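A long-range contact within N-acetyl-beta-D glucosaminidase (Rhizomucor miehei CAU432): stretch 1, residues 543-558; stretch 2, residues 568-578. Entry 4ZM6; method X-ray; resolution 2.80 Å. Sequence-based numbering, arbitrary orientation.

Stretch 1 543-558: DYRNDDDLDHVTAMWD
Stretch 2, residues 568-578: RKDKINLGLQR

This is a small helix-to-helix packing contact, held by apolar side chains around Ile572, with no hydrogen bond across it among the atoms modelled. The two stretches together bury 463 Å².

Stretch 1 enters as an extended segment and becomes helical at Asn546. Arg545 is the N-cap residue. Arg545 N donates to Asp549 OD2 at 2.9 Å, and Arg545 O accepts from Asp549 N at 2.8 Å. Arg545 NE also forms a salt bridge with Asp548 OD2 at 3.0 Å. The helix is kinked where the N atoms of Asp551 and His552 have no bond to the preceding turn. Regular bonding resumes with Val553 N to Asp549 O, 2.9 Å. Stretch 2 is helical from Lys569, with Arg568 as its N-cap.

The helix axes approach to 9.8 Å, and their N-to-C directions differ by 112°. The helices thus cross steeply and run partly against each other. The register pairs Thr554 with Lys569, CA to CA 5.6 Å, and Leu550 with Asn573, CA to CA 7.3 Å.

Ile572 is the knob, with chi1 m and chi2 t. It points toward stretch 1 and sits among Leu550, Val553, Thr554 and Trp557. Ile572 CD1 lies 3.8 Å from Thr554 CA and 3.9 Å from Trp557 CB. Ile572 CG2 lies 4.2 Å from Leu550 CD1 and 4.2 Å from Val553 CG1. Val553 and Trp557 are t at chi1.

Thr554 is m at chi1. Thr554 OG1 donates to Leu550 O at 2.7 Å, one turn back, so the hydroxyl is satisfied within its own helix. Thr554 OG1 is also 3.8 Å from Lys569 CB. The Lys569 side chain is not modelled beyond CB, nor is that of Arg568.

Leu550 is t at chi1 and p at chi2, and points toward stretch 2. Leu550 CD2 is 3.6 Å from Asn573 OD1. Asn573 has chi1 t; its CB projects sideways, but the end of the side chain comes nearer.

The contact continues to Tyr544, before the first helix. Tyr544 is t at chi1, with chi2 72°. Tyr544 OH is 3.9 Å from Leu576 CD1, where Leu576 is m, t. Gln577 is m at both chi1 and chi2, with chi3 123°. Gln577 OE1 lies at the edge of the Tyr544 ring, 3.9 Å from Tyr544 CE2. Gln577 OE1 is also 3.3 Å from Asn546 CB, a close contact with carbon rather than a polar pairing. Asn546 itself has chi1 p and chi2 -52°.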

# COMPACT_ATOMS: atom_id res chain seq x y z
N ASP A 543 -1.25 11.25 5.55
CA ASP A 543 -2.70 11.27 5.63
C ASP A 543 -3.12 12.16 6.79
O ASP A 543 -2.51 12.16 7.85
CB ASP A 543 -3.25 9.86 5.83
CG ASP A 543 -3.11 9.00 4.59
OD1 ASP A 543 -3.38 9.50 3.48
OD2 ASP A 543 -2.73 7.82 4.71
N TYR A 544 -4.16 12.95 6.55
CA TYR A 544 -4.74 13.80 7.57
C TYR A 544 -5.40 12.93 8.64
O TYR A 544 -6.15 12.00 8.32
CB TYR A 544 -5.76 14.76 6.92
CG TYR A 544 -6.65 15.51 7.89
CD1 TYR A 544 -6.16 16.53 8.68
CD2 TYR A 544 -8.01 15.21 7.98
CE1 TYR A 544 -6.98 17.22 9.56
CE2 TYR A 544 -8.84 15.90 8.85
CZ TYR A 544 -8.32 16.90 9.63
OH TYR A 544 -9.15 17.57 10.49
N ARG A 545 -5.09 13.21 9.90
CA ARG A 545 -5.71 12.54 11.04
C ARG A 545 -6.46 13.60 11.84
O ARG A 545 -5.84 14.44 12.49
CB ARG A 545 -4.66 11.86 11.92
CG ARG A 545 -3.83 10.80 11.22
CD ARG A 545 -2.95 10.02 12.19
NE ARG A 545 -2.08 10.87 13.00
CZ ARG A 545 -0.88 11.34 12.63
NH1 ARG A 545 -0.38 11.05 11.43
NH2 ARG A 545 -0.18 12.10 13.47
N ASN A 546 -7.78 13.56 11.77
CA ASN A 546 -8.61 14.61 12.38
C ASN A 546 -8.42 14.74 13.90
O ASN A 546 -8.50 15.84 14.44
CB ASN A 546 -10.09 14.44 12.00
CG ASN A 546 -10.71 13.17 12.57
OD1 ASN A 546 -10.18 12.07 12.40
ND2 ASN A 546 -11.85 13.32 13.24
N ASP A 547 -8.15 13.63 14.59
CA ASP A 547 -7.91 13.69 16.04
C ASP A 547 -6.68 14.52 16.40
O ASP A 547 -6.70 15.25 17.39
CB ASP A 547 -7.78 12.28 16.63
CG ASP A 547 -9.10 11.50 16.60
OD1 ASP A 547 -10.19 12.13 16.57
OD2 ASP A 547 -9.05 10.25 16.61
N ASP A 548 -5.63 14.43 15.59
CA ASP A 548 -4.36 15.11 15.88
C ASP A 548 -4.17 16.44 15.15
O ASP A 548 -3.53 17.35 15.68
CB ASP A 548 -3.20 14.18 15.52
CG ASP A 548 -3.23 12.88 16.28
OD1 ASP A 548 -3.54 12.91 17.50
OD2 ASP A 548 -2.96 11.81 15.67
N ASP A 549 -4.72 16.56 13.94
CA ASP A 549 -4.38 17.66 13.03
C ASP A 549 -5.42 18.78 12.92
O ASP A 549 -5.15 19.82 12.31
CB ASP A 549 -4.12 17.10 11.63
CG ASP A 549 -3.05 16.02 11.62
OD1 ASP A 549 -2.17 16.02 12.53
OD2 ASP A 549 -3.08 15.17 10.70
N LEU A 550 -6.60 18.58 13.49
CA LEU A 550 -7.71 19.52 13.31
C LEU A 550 -7.41 20.92 13.85
O LEU A 550 -7.69 21.91 13.19
CB LEU A 550 -9.00 18.97 13.93
CG LEU A 550 -10.23 19.88 13.92
CD1 LEU A 550 -10.60 20.28 12.49
CD2 LEU A 550 -11.40 19.19 14.62
N ASP A 551 -6.84 20.99 15.05
CA ASP A 551 -6.51 22.29 15.66
C ASP A 551 -5.52 23.07 14.82
O ASP A 551 -5.66 24.28 14.65
CB ASP A 551 -5.94 22.12 17.07
CG ASP A 551 -7.01 21.78 18.09
OD1 ASP A 551 -7.98 22.55 18.21
OD2 ASP A 551 -6.86 20.75 18.78
N HIS A 552 -4.53 22.37 14.27
CA HIS A 552 -3.52 23.01 13.43
C HIS A 552 -4.09 23.48 12.11
O HIS A 552 -3.79 24.59 11.66
CB HIS A 552 -2.35 22.06 13.19
CG HIS A 552 -1.50 21.86 14.40
ND1 HIS A 552 -1.21 20.61 14.92
CD2 HIS A 552 -0.90 22.76 15.22
CE1 HIS A 552 -0.46 20.75 15.99
NE2 HIS A 552 -0.25 22.04 16.20
N VAL A 553 -4.90 22.63 11.48
CA VAL A 553 -5.57 23.00 10.23
C VAL A 553 -6.48 24.21 10.45
O VAL A 553 -6.55 25.10 9.61
CB VAL A 553 -6.37 21.83 9.67
CG1 VAL A 553 -7.35 22.29 8.60
CG2 VAL A 553 -5.43 20.78 9.10
N THR A 554 -7.17 24.22 11.59
CA THR A 554 -8.01 25.36 11.98
C THR A 554 -7.18 26.64 12.09
O THR A 554 -7.58 27.68 11.58
CB THR A 554 -8.72 25.09 13.32
OG1 THR A 554 -9.49 23.89 13.22
CG2 THR A 554 -9.63 26.26 13.71
N ALA A 555 -6.04 26.55 12.76
CA ALA A 555 -5.13 27.70 12.88
C ALA A 555 -4.60 28.16 11.53
O ALA A 555 -4.48 29.35 11.28
CB ALA A 555 -3.97 27.36 13.80
N MET A 556 -4.30 27.20 10.66
CA MET A 556 -3.83 27.52 9.32
C MET A 556 -4.90 28.28 8.54
O MET A 556 -4.58 29.21 7.78
CB MET A 556 -3.41 26.25 8.58
CG MET A 556 -2.49 26.49 7.39
SD MET A 556 -2.21 24.99 6.42
CE MET A 556 -1.11 24.10 7.51
N TRP A 557 -6.16 27.90 8.71
CA TRP A 557 -7.26 28.56 8.00
C TRP A 557 -7.40 30.01 8.42
O TRP A 557 -7.58 30.88 7.58
CB TRP A 557 -8.60 27.85 8.21
CG TRP A 557 -9.74 28.57 7.56
CD1 TRP A 557 -10.33 29.72 8.00
CD2 TRP A 557 -10.39 28.22 6.34
NE1 TRP A 557 -11.32 30.11 7.13
CE2 TRP A 557 -11.38 29.20 6.10
CE3 TRP A 557 -10.25 27.18 5.42
CZ2 TRP A 557 -12.22 29.17 4.99
CZ3 TRP A 557 -11.09 27.14 4.31
CH2 TRP A 557 -12.06 28.13 4.11
N ASP A 558 -7.34 30.25 9.72
CA ASP A 558 -7.50 31.61 10.23
C ASP A 558 -6.33 32.45 9.76
O ASP A 558 -6.50 33.61 9.38
CB ASP A 558 -7.59 31.63 11.75
CG ASP A 558 -8.01 32.98 12.29
OD1 ASP A 558 -9.08 33.48 11.89
OD2 ASP A 558 -7.25 33.55 13.11
N ARG A 568 -14.96 28.95 12.33
CA ARG A 568 -14.67 28.21 13.57
C ARG A 568 -14.33 26.73 13.34
O ARG A 568 -14.70 26.15 12.32
CB ARG A 568 -15.84 28.35 14.55
N LYS A 569 -13.63 26.12 14.30
CA LYS A 569 -13.13 24.75 14.20
C LYS A 569 -14.18 23.72 13.77
O LYS A 569 -13.88 22.81 12.99
CB LYS A 569 -12.52 24.29 15.54
N ASP A 570 -15.39 23.85 14.29
CA ASP A 570 -16.43 22.85 14.04
C ASP A 570 -16.97 22.90 12.60
O ASP A 570 -17.36 21.87 12.05
CB ASP A 570 -17.57 22.94 15.07
CG ASP A 570 -18.27 24.28 15.08
OD1 ASP A 570 -17.62 25.29 15.46
OD2 ASP A 570 -19.47 24.34 14.72
N LYS A 571 -16.97 24.09 11.99
CA LYS A 571 -17.37 24.20 10.58
C LYS A 571 -16.35 23.54 9.66
O LYS A 571 -16.70 22.81 8.73
CB LYS A 571 -17.58 25.67 10.19
CG LYS A 571 -18.72 26.34 10.93
CD LYS A 571 -20.07 25.70 10.62
CE LYS A 571 -21.10 26.01 11.69
NZ LYS A 571 -22.40 25.34 11.39
N ILE A 572 -15.07 23.80 9.93
CA ILE A 572 -14.00 23.14 9.21
C ILE A 572 -14.18 21.63 9.33
O ILE A 572 -14.18 20.91 8.33
CB ILE A 572 -12.61 23.60 9.72
CG1 ILE A 572 -12.37 25.07 9.32
CG2 ILE A 572 -11.49 22.73 9.16
CD1 ILE A 572 -11.23 25.74 10.07
N ASN A 573 -14.35 21.16 10.56
CA ASN A 573 -14.53 19.73 10.82
C ASN A 573 -15.74 19.15 10.08
O ASN A 573 -15.68 18.05 9.53
CB ASN A 573 -14.66 19.48 12.33
CG ASN A 573 -14.66 18.01 12.68
OD1 ASN A 573 -13.64 17.33 12.57
ND2 ASN A 573 -15.81 17.50 13.11
N LEU A 574 -16.83 19.91 10.06
CA LEU A 574 -18.01 19.50 9.31
C LEU A 574 -17.68 19.33 7.82
O LEU A 574 -17.93 18.26 7.25
CB LEU A 574 -19.13 20.53 9.50
CG LEU A 574 -20.45 20.27 8.76
CD1 LEU A 574 -21.14 19.02 9.28
CD2 LEU A 574 -21.35 21.48 8.87
N GLY A 575 -17.13 20.39 7.22
CA GLY A 575 -16.70 20.35 5.82
C GLY A 575 -15.90 19.09 5.57
O GLY A 575 -16.20 18.34 4.64
N LEU A 576 -14.91 18.83 6.42
CA LEU A 576 -13.95 17.75 6.19
C LEU A 576 -14.49 16.35 6.49
O LEU A 576 -14.30 15.43 5.68
CB LEU A 576 -12.67 17.99 6.99
CG LEU A 576 -11.91 19.27 6.61
CD1 LEU A 576 -10.69 19.45 7.50
CD2 LEU A 576 -11.51 19.27 5.14
N GLN A 577 -15.16 16.17 7.62
CA GLN A 577 -15.63 14.84 8.00
C GLN A 577 -16.77 14.31 7.11
O GLN A 577 -16.88 13.11 6.93
CB GLN A 577 -16.04 14.81 9.48
CG GLN A 577 -14.93 15.17 10.47
CD GLN A 577 -13.58 14.56 10.11
OE1 GLN A 577 -12.58 15.28 9.94
NE2 GLN A 577 -13.54 13.24 9.97
N ARG A 578 -17.57 15.21 6.53
CA ARG A 578 -18.70 14.81 5.69
C ARG A 578 -18.33 14.54 4.22
O ARG A 578 -19.17 14.07 3.44
CB ARG A 578 -19.80 15.88 5.73
CG ARG A 578 -20.46 16.07 7.09
CD ARG A 578 -21.33 14.90 7.52
NE ARG A 578 -22.47 14.65 6.63
CZ ARG A 578 -23.51 13.85 6.92
NH1 ARG A 578 -23.58 13.22 8.09
NH2 ARG A 578 -24.49 13.69 6.05